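Local coordinates for glutathione peroxidase-like protein (Trypanosoma brucei, PDB 3DWV) that probably reduces hydroperoxides as a glutathione peroxidase-type tryparedoxin peroxidase, here in its oxidized, disulfide-bonded form, at residues A[71-76]-A[110-115]. The protein carries 1 engineered substitution. Numbering follows the deposited sequence. Where two conformers were deposited one is given.
Sequences LYNKYK and KAEFPI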
loop_
_atom_site.group_PDB
_atom_site.type_symbol
_atom_site.label_atom_id
_atom_site.label_comp_id
_atom_site.label_asym_id
_atom_site.label_seq_id
_atom_site.Cartn_x
_atom_site.Cartn_y
_atom_site.Cartn_z
ATOM N N LEU A 71 -5.926 8.381 8.904
ATOM C CA LEU A 71 -6.665 7.153 9.238
ATOM C C LEU A 71 -5.889 6.327 10.245
ATOM O O LEU A 71 -6.477 5.795 11.207
ATOM C CB LEU A 71 -6.920 6.290 8.005
ATOM C CG LEU A 71 -7.890 6.868 6.971
ATOM C CD1 LEU A 71 -7.792 6.173 5.615
ATOM C CD2 LEU A 71 -9.295 6.791 7.529
ATOM N N TYR A 72 -4.597 6.189 10.045
ATOM C CA TYR A 72 -3.740 5.503 11.007
ATOM C C TYR A 72 -3.920 6.005 12.428
ATOM O O TYR A 72 -4.166 5.259 13.391
ATOM C CB TYR A 72 -2.279 5.698 10.557
ATOM C CG TYR A 72 -1.324 4.960 11.463
ATOM C CD1 TYR A 72 -1.329 3.570 11.536
ATOM C CD2 TYR A 72 -0.436 5.675 12.247
ATOM C CE1 TYR A 72 -0.461 2.870 12.359
ATOM C CE2 TYR A 72 0.445 4.979 13.080
ATOM C CZ TYR A 72 0.422 3.607 13.132
ATOM O OH TYR A 72 1.311 2.987 13.977
ATOM N N ASN A 73 -3.808 7.331 12.621
ATOM C CA ASN A 73 -3.860 7.888 13.975
ATOM C C ASN A 73 -5.268 7.830 14.540
ATOM O O ASN A 73 -5.465 7.635 15.747
ATOM C CB ASN A 73 -3.335 9.333 13.973
ATOM C CG ASN A 73 -1.821 9.414 13.815
ATOM O OD1 ASN A 73 -1.097 8.521 14.292
ATOM N ND2 ASN A 73 -1.385 10.486 13.155
ATOM N N LYS A 74 -6.276 7.993 13.691
ATOM C CA LYS A 74 -7.651 7.906 14.145
ATOM C C LYS A 74 -8.037 6.526 14.642
ATOM O O LYS A 74 -8.808 6.443 15.606
ATOM C CB LYS A 74 -8.557 8.266 12.960
ATOM C CG LYS A 74 -10.017 8.296 13.360
ATOM C CD LYS A 74 -10.673 9.585 12.918
ATOM C CE LYS A 74 -11.217 9.436 11.518
ATOM N NZ LYS A 74 -12.461 10.270 11.330
ATOM N N TYR A 75 -7.579 5.463 13.995
ATOM C CA TYR A 75 -8.133 4.131 14.177
ATOM C C TYR A 75 -7.132 3.106 14.687
ATOM O O TYR A 75 -7.565 1.977 15.007
ATOM C CB TYR A 75 -8.746 3.604 12.850
ATOM C CG TYR A 75 -9.955 4.432 12.439
ATOM C CD1 TYR A 75 -11.138 4.359 13.192
ATOM C CD2 TYR A 75 -9.937 5.269 11.320
ATOM C CE1 TYR A 75 -12.253 5.106 12.822
ATOM C CE2 TYR A 75 -11.065 6.028 10.960
ATOM C CZ TYR A 75 -12.211 5.938 11.729
ATOM O OH TYR A 75 -13.321 6.683 11.378
ATOM N N LYS A 76 -5.831 3.460 14.773
ATOM C CA LYS A 76 -4.928 2.428 15.320
ATOM C C LYS A 76 -5.357 1.960 16.715
ATOM O O LYS A 76 -5.044 0.850 17.153
ATOM C CB LYS A 76 -3.497 2.959 15.300
ATOM C CG LYS A 76 -3.312 4.280 16.053
ATOM C CD LYS A 76 -1.841 4.705 15.991
ATOM C CE LYS A 76 -1.629 5.956 16.831
ATOM N NZ LYS A 76 -0.339 6.592 16.406
ATOM N N LYS A 110 9.258 9.205 5.200
ATOM C CA LYS A 110 9.084 9.039 6.643
ATOM C C LYS A 110 7.620 9.089 7.049
ATOM O O LYS A 110 6.839 9.899 6.542
ATOM C CB LYS A 110 9.793 10.153 7.445
ATOM C CG LYS A 110 11.312 10.177 7.333
ATOM C CD LYS A 110 11.985 11.259 8.138
ATOM C CE LYS A 110 11.485 12.669 8.114
ATOM N NZ LYS A 110 11.616 13.474 6.871
ATOM N N ALA A 111 7.258 8.260 8.024
ATOM C CA ALA A 111 5.887 8.198 8.505
ATOM C C ALA A 111 5.758 7.605 9.914
ATOM O O ALA A 111 6.610 6.938 10.503
ATOM C CB ALA A 111 5.064 7.372 7.530
ATOM N N GLU A 112 4.561 7.807 10.506
ATOM C CA GLU A 112 4.270 7.274 11.829
ATOM C C GLU A 112 3.940 5.787 11.800
ATOM O O GLU A 112 4.013 5.097 12.823
ATOM C CB GLU A 112 3.075 8.072 12.335
ATOM C CG GLU A 112 3.454 9.372 13.031
ATOM C CD GLU A 112 2.207 9.880 13.758
ATOM O OE1 GLU A 112 1.837 9.269 14.795
ATOM O OE2 GLU A 112 1.649 10.849 13.221
ATOM N N PHE A 113 3.558 5.301 10.612
ATOM C CA PHE A 113 3.132 3.897 10.437
ATOM C C PHE A 113 4.289 3.072 9.906
ATOM O O PHE A 113 5.265 3.690 9.443
ATOM C CB PHE A 113 1.917 3.821 9.516
ATOM C CG PHE A 113 1.889 4.764 8.326
ATOM C CD1 PHE A 113 2.575 4.461 7.170
ATOM C CD2 PHE A 113 1.215 5.957 8.309
ATOM C CE1 PHE A 113 2.584 5.252 6.033
ATOM C CE2 PHE A 113 1.174 6.778 7.206
ATOM C CZ PHE A 113 1.891 6.468 6.039
ATOM N N PRO A 114 4.260 1.743 9.951
ATOM C CA PRO A 114 5.351 0.913 9.426
ATOM C C PRO A 114 5.607 1.023 7.931
ATOM O O PRO A 114 4.702 1.017 7.093
ATOM C CB PRO A 114 4.893 -0.526 9.727
ATOM C CG PRO A 114 4.057 -0.330 10.974
ATOM C CD PRO A 114 3.230 0.906 10.612
ATOM N N ILE A 115 6.922 1.064 7.647
ATOM C CA ILE A 115 7.374 1.086 6.255
ATOM C C ILE A 115 8.236 -0.154 6.035
ATOM O O ILE A 115 9.114 -0.501 6.832
ATOM C CB ILE A 115 8.173 2.338 5.882
ATOM C CG1 ILE A 115 7.441 3.633 6.242
ATOM C CG2 ILE A 115 8.576 2.345 4.420
ATOM C CD1 ILE A 115 8.332 4.836 6.390
#
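Tyr-72 and Phe-113, their CA atoms 7.1 Å apart, mark where the helix that includes residues 71-75 packs against the irregular segment 110-115, with no backbone bond joining the two. In this thioredoxin-type glutathione peroxidase fold, residues 110-115 run past the edge strand 81-86, to which Pro-114 bonds through its backbone. With CG anti to the backbone N (chi1 -177°), the Tyr-72 side chain extends toward residues 112-113. CB of Phe-113 sits almost on the ring normal, 3.7 Å from the Tyr-72 ring centroid, a CH-pi contact. The Phe-113 ring turns its edge to the same tyrosine, planes at 74°; buried, it reaches Val-82 and Ala-68, a place that suits a side chain with no polar atom. Tyrosine suits its partly exposed place, since its broad faces pack against carbon while its tip carries a hydroxyl. CD of Lys-76 lies over the opposite face, toward the rim. Asn-73 uses both ends of its amide: OD1 accepts from Lys-76 NZ at 3.0 Å, and ND2 donates to Glu-112. Lys-76 NZ also makes a long salt bridge to Glu-112 OE1, 3.8 Å, and its charge probably eases the closeness of the acceptors Asn-73 OD1 and Glu-112 OE1. The Asn-73 ND2 to Glu-112 OE2 bond, 3.1 Å, is nearly straight but meets OE2 from above the carboxylate plane.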